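Local coordinates for protein extracellular invertase (Aspergillus kawachii, PDB 5XH8) that probably hydrolyses the beta-fructofuranosidic bond of sucrose and transfers fructosyl groups to build fructooligosaccharides such as 1-kestose, as a family 32 glycoside hydrolase, at residues L183-I195 against Q206-W219. Sequence-based numbering, arbitrary orientation.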
# COMPACT_ATOMS: atom_id res chain seq x y z
N LEU A 183 13.08 9.85 27.00
CA LEU A 183 12.30 11.02 26.61
C LEU A 183 10.87 10.69 26.14
O LEU A 183 9.95 11.50 26.36
CB LEU A 183 12.99 11.78 25.48
CG LEU A 183 14.16 12.70 25.80
CD1 LEU A 183 14.80 13.13 24.49
CD2 LEU A 183 13.71 13.93 26.59
N LEU A 184 10.69 9.53 25.50
CA LEU A 184 9.39 9.13 24.92
C LEU A 184 8.63 8.11 25.77
O LEU A 184 7.56 7.67 25.37
CB LEU A 184 9.62 8.57 23.52
CG LEU A 184 10.18 9.59 22.52
CD1 LEU A 184 10.77 8.88 21.31
CD2 LEU A 184 9.12 10.59 22.11
N HIS A 185 9.18 7.73 26.92
CA HIS A 185 8.64 6.65 27.75
C HIS A 185 8.41 5.37 26.94
O HIS A 185 7.42 4.67 27.14
CB HIS A 185 7.37 7.13 28.49
CG HIS A 185 7.58 8.39 29.26
ND1 HIS A 185 7.23 9.63 28.78
CD2 HIS A 185 8.18 8.60 30.46
CE1 HIS A 185 7.57 10.55 29.66
NE2 HIS A 185 8.15 9.96 30.69
N SER A 186 9.35 5.05 26.04
CA SER A 186 9.21 3.85 25.21
C SER A 186 9.63 2.70 26.08
O SER A 186 10.42 2.88 27.00
CB SER A 186 10.14 3.89 23.98
OG SER A 186 10.01 5.10 23.27
N LYS A 187 9.16 1.50 25.76
CA LYS A 187 9.74 0.32 26.39
C LYS A 187 11.25 0.27 26.11
O LYS A 187 11.72 0.71 25.03
CB LYS A 187 9.05 -0.93 25.90
CG LYS A 187 7.62 -1.02 26.40
CD LYS A 187 6.79 -2.00 25.60
CE LYS A 187 5.35 -2.00 26.08
NZ LYS A 187 4.67 -3.22 25.61
N ASN A 188 12.00 -0.27 27.07
CA ASN A 188 13.46 -0.32 26.99
C ASN A 188 13.90 -1.12 25.77
O ASN A 188 13.41 -2.21 25.56
CB ASN A 188 14.08 -1.00 28.22
CG ASN A 188 13.94 -0.17 29.48
OD1 ASN A 188 13.58 -0.69 30.53
ND2 ASN A 188 14.20 1.14 29.37
N ASN A 189 14.85 -0.57 25.02
CA ASN A 189 15.38 -1.25 23.82
C ASN A 189 14.35 -1.40 22.71
O ASN A 189 14.42 -2.33 21.92
CB ASN A 189 16.01 -2.59 24.18
CG ASN A 189 17.02 -2.45 25.31
OD1 ASN A 189 17.70 -1.43 25.42
ND2 ASN A 189 17.10 -3.46 26.15
N THR A 190 13.42 -0.44 22.69
CA THR A 190 12.54 -0.20 21.58
C THR A 190 13.39 0.03 20.31
O THR A 190 14.41 0.69 20.35
CB THR A 190 11.63 1.03 21.86
OG1 THR A 190 10.61 0.67 22.81
CG2 THR A 190 10.97 1.57 20.61
N TRP A 191 12.90 -0.48 19.20
CA TRP A 191 13.51 -0.23 17.89
C TRP A 191 12.83 0.99 17.33
O TRP A 191 11.60 1.05 17.29
CB TRP A 191 13.36 -1.44 16.97
CG TRP A 191 14.39 -2.50 17.23
CD1 TRP A 191 14.23 -3.69 17.93
CD2 TRP A 191 15.74 -2.49 16.76
NE1 TRP A 191 15.41 -4.39 17.92
CE2 TRP A 191 16.35 -3.69 17.22
CE3 TRP A 191 16.50 -1.60 15.99
CZ2 TRP A 191 17.68 -4.00 16.95
CZ3 TRP A 191 17.83 -1.92 15.72
CH2 TRP A 191 18.40 -3.10 16.21
N TYR A 192 13.65 1.98 16.97
CA TYR A 192 13.24 3.15 16.20
C TYR A 192 13.60 2.95 14.73
O TYR A 192 14.49 2.18 14.41
CB TYR A 192 13.93 4.42 16.73
CG TYR A 192 13.59 4.64 18.19
CD1 TYR A 192 12.38 5.25 18.57
CD2 TYR A 192 14.43 4.16 19.19
CE1 TYR A 192 12.05 5.41 19.90
CE2 TYR A 192 14.11 4.33 20.53
CZ TYR A 192 12.92 4.95 20.89
OH TYR A 192 12.60 5.08 22.22
N THR A 193 12.89 3.68 13.87
CA THR A 193 13.23 3.78 12.47
C THR A 193 13.16 5.23 12.07
O THR A 193 12.19 5.91 12.38
CB THR A 193 12.24 2.97 11.59
OG1 THR A 193 12.35 1.57 11.92
CG2 THR A 193 12.57 3.15 10.13
N VAL A 194 14.20 5.70 11.39
CA VAL A 194 14.10 6.94 10.61
C VAL A 194 13.91 6.63 9.14
O VAL A 194 14.52 5.68 8.62
CB VAL A 194 15.25 7.97 10.79
CG1 VAL A 194 15.13 8.64 12.17
CG2 VAL A 194 16.63 7.37 10.57
N ILE A 195 13.08 7.44 8.49
CA ILE A 195 12.88 7.37 7.05
C ILE A 195 13.29 8.73 6.52
O ILE A 195 12.96 9.75 7.14
CB ILE A 195 11.41 7.02 6.70
CG1 ILE A 195 11.05 5.62 7.28
CG2 ILE A 195 11.21 7.07 5.19
CD1 ILE A 195 9.62 5.17 7.05
N GLN A 206 13.94 14.03 8.38
CA GLN A 206 13.86 12.66 8.82
C GLN A 206 12.55 12.48 9.56
O GLN A 206 12.23 13.22 10.53
CB GLN A 206 15.00 12.33 9.77
CG GLN A 206 16.37 12.37 9.11
CD GLN A 206 17.47 11.90 10.05
OE1 GLN A 206 17.24 11.60 11.22
NE2 GLN A 206 18.68 11.82 9.52
N PHE A 207 11.79 11.49 9.10
CA PHE A 207 10.56 11.08 9.73
C PHE A 207 10.88 9.96 10.70
O PHE A 207 11.46 8.95 10.29
CB PHE A 207 9.58 10.58 8.66
CG PHE A 207 9.33 11.57 7.56
CD1 PHE A 207 8.40 12.60 7.73
CD2 PHE A 207 10.04 11.50 6.39
CE1 PHE A 207 8.17 13.52 6.72
CE2 PHE A 207 9.82 12.41 5.38
CZ PHE A 207 8.88 13.42 5.55
N LEU A 208 10.48 10.12 11.97
CA LEU A 208 10.87 9.20 13.06
C LEU A 208 9.69 8.33 13.44
O LEU A 208 8.56 8.82 13.51
CB LEU A 208 11.37 10.00 14.28
CG LEU A 208 11.82 9.20 15.52
CD1 LEU A 208 13.06 8.35 15.22
CD2 LEU A 208 12.09 10.14 16.71
N TYR A 209 9.97 7.04 13.68
CA TYR A 209 8.98 6.07 14.11
C TYR A 209 9.51 5.18 15.22
O TYR A 209 10.71 4.99 15.34
CB TYR A 209 8.58 5.13 12.93
CG TYR A 209 7.93 5.80 11.76
CD1 TYR A 209 8.68 6.52 10.84
CD2 TYR A 209 6.55 5.72 11.57
CE1 TYR A 209 8.08 7.16 9.78
CE2 TYR A 209 5.95 6.35 10.50
CZ TYR A 209 6.72 7.06 9.60
OH TYR A 209 6.14 7.70 8.55
N ARG A 210 8.60 4.58 15.98
CA ARG A 210 9.01 3.50 16.90
C ARG A 210 8.12 2.31 16.69
O ARG A 210 6.97 2.46 16.30
CB ARG A 210 8.97 3.96 18.36
CG ARG A 210 7.60 4.25 18.95
CD ARG A 210 7.73 4.62 20.43
NE ARG A 210 6.46 5.12 20.92
CZ ARG A 210 6.24 5.68 22.11
NH1 ARG A 210 7.21 5.85 23.01
NH2 ARG A 210 5.01 6.08 22.41
N GLN A 211 8.65 1.12 16.96
CA GLN A 211 7.86 -0.09 16.88
C GLN A 211 6.70 0.02 17.88
O GLN A 211 6.87 0.56 18.97
CB GLN A 211 8.69 -1.37 17.13
CG GLN A 211 9.12 -1.59 18.55
CD GLN A 211 9.83 -2.90 18.77
OE1 GLN A 211 9.31 -3.99 18.51
NE2 GLN A 211 11.00 -2.81 19.30
N TYR A 212 5.54 -0.42 17.46
CA TYR A 212 4.33 -0.37 18.27
C TYR A 212 4.07 -1.74 18.92
O TYR A 212 3.54 -1.82 20.03
CB TYR A 212 3.17 0.02 17.37
CG TYR A 212 1.86 0.26 18.09
CD1 TYR A 212 1.67 1.42 18.85
CD2 TYR A 212 0.80 -0.65 17.98
CE1 TYR A 212 0.47 1.65 19.50
CE2 TYR A 212 -0.41 -0.42 18.62
CZ TYR A 212 -0.56 0.74 19.38
OH TYR A 212 -1.73 1.00 20.02
N ASP A 213 4.44 -2.79 18.20
CA ASP A 213 4.29 -4.16 18.64
C ASP A 213 5.63 -4.87 18.51
O ASP A 213 6.49 -4.53 17.66
CB ASP A 213 3.28 -4.90 17.76
CG ASP A 213 3.72 -4.96 16.27
OD1 ASP A 213 3.89 -3.90 15.64
OD2 ASP A 213 3.91 -6.07 15.73
N SER A 214 5.77 -5.89 19.33
CA SER A 214 6.94 -6.70 19.27
C SER A 214 7.10 -7.34 17.88
O SER A 214 8.25 -7.60 17.50
CB SER A 214 6.95 -7.72 20.40
OG SER A 214 5.74 -8.44 20.47
N ASP A 215 6.03 -7.56 17.08
CA ASP A 215 6.20 -8.28 15.79
C ASP A 215 6.72 -7.42 14.62
O ASP A 215 6.87 -7.96 13.51
CB ASP A 215 4.94 -9.00 15.33
CG ASP A 215 4.15 -9.60 16.46
OD1 ASP A 215 3.42 -8.82 17.11
OD2 ASP A 215 4.22 -10.84 16.66
N PHE A 216 6.96 -6.11 14.86
CA PHE A 216 7.47 -5.18 13.84
C PHE A 216 6.46 -4.86 12.75
O PHE A 216 6.81 -4.39 11.65
CB PHE A 216 8.78 -5.72 13.26
CG PHE A 216 9.79 -6.06 14.31
CD1 PHE A 216 10.38 -5.07 15.06
CD2 PHE A 216 10.14 -7.39 14.56
CE1 PHE A 216 11.31 -5.38 16.04
CE2 PHE A 216 11.07 -7.71 15.54
CZ PHE A 216 11.66 -6.70 16.28
N GLN A 217 5.19 -5.09 13.07
CA GLN A 217 4.09 -4.95 12.11
C GLN A 217 3.70 -3.49 11.95
O GLN A 217 3.46 -3.01 10.84
CB GLN A 217 2.91 -5.79 12.60
CG GLN A 217 1.77 -5.98 11.63
CD GLN A 217 2.19 -6.67 10.35
OE1 GLN A 217 2.92 -7.66 10.37
NE2 GLN A 217 1.76 -6.14 9.24
N TYR A 218 3.64 -2.79 13.08
CA TYR A 218 3.14 -1.44 13.14
C TYR A 218 4.19 -0.52 13.71
O TYR A 218 4.93 -0.87 14.66
CB TYR A 218 1.84 -1.39 13.96
CG TYR A 218 0.72 -2.18 13.34
CD1 TYR A 218 0.10 -1.72 12.17
CD2 TYR A 218 0.29 -3.40 13.89
CE1 TYR A 218 -0.92 -2.46 11.56
CE2 TYR A 218 -0.75 -4.14 13.30
CZ TYR A 218 -1.35 -3.65 12.12
OH TYR A 218 -2.36 -4.33 11.48
N TRP A 219 4.25 0.67 13.11
CA TRP A 219 5.28 1.66 13.42
C TRP A 219 4.61 2.98 13.73
O TRP A 219 3.98 3.62 12.86
CB TRP A 219 6.28 1.76 12.25
CG TRP A 219 7.05 0.49 12.14
CD1 TRP A 219 6.65 -0.64 11.49
CD2 TRP A 219 8.31 0.19 12.75
NE1 TRP A 219 7.59 -1.63 11.66
CE2 TRP A 219 8.62 -1.14 12.43
CE3 TRP A 219 9.19 0.91 13.57
CZ2 TRP A 219 9.77 -1.77 12.87
CZ3 TRP A 219 10.34 0.30 14.01
CH2 TRP A 219 10.63 -1.02 13.67
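Residues 191-195 and 206-211 are parts of the hairpin of strands 191-199 and 203-211, the two inner strands of a four-stranded antiparallel sheet, where T193 and Y209 make a hydrogen-bonded pair: T193 N reaches Y209 O at 2.9 Å and Y209 N returns to T193 O at 2.8 Å. I195 and F207 repeat this pattern, and at the other end Q211 N binds W191 O. In the non-hydrogen-bonded pairs, Y192 with R210 and V194 with L208, side chains on the same face meet; V194 CG1 packs 3.7 Å from L208 CD1. On the face bearing T193, I195, F207 and Y209, I195 CD1 lies against Y209 CE1. T193 OG1 comes 3.2 Å from W219 CZ3, a hydroxyl buried beside an aromatic ring with no polar partner. This sheet is one blade of the beta-propeller characteristic of the N-terminal domain of family 32 enzymes, completed by strands 166-176 and 219-227.

R210 ties strand 206-211 to the turn that follows helix 178-184, within the connection between two strands of the same blade; the helix ends in a Schellman motif at H185. R210 CG sits between the backbone N and carbonyl carbon (chi1 68°), and from there the extended chain runs beside the Y192 ring in the same direction. R210 NH1 donates to L184 O (3.0 Å) from above the carbonyl plane. The same R210 NH1 reaches S186 OG at 2.9 Å, within the guanidinium plane. S186 OG in turn donates to Y192 OH, which also bonds D181, while R210 NE forms a salt bridge with E220 OE1. Beyond the strand end, F216 meets the W191 five-membered ring in an offset edge-to-face pair, its edge toward the W191 face, with centroids 5.8 Å apart and planes at 71°.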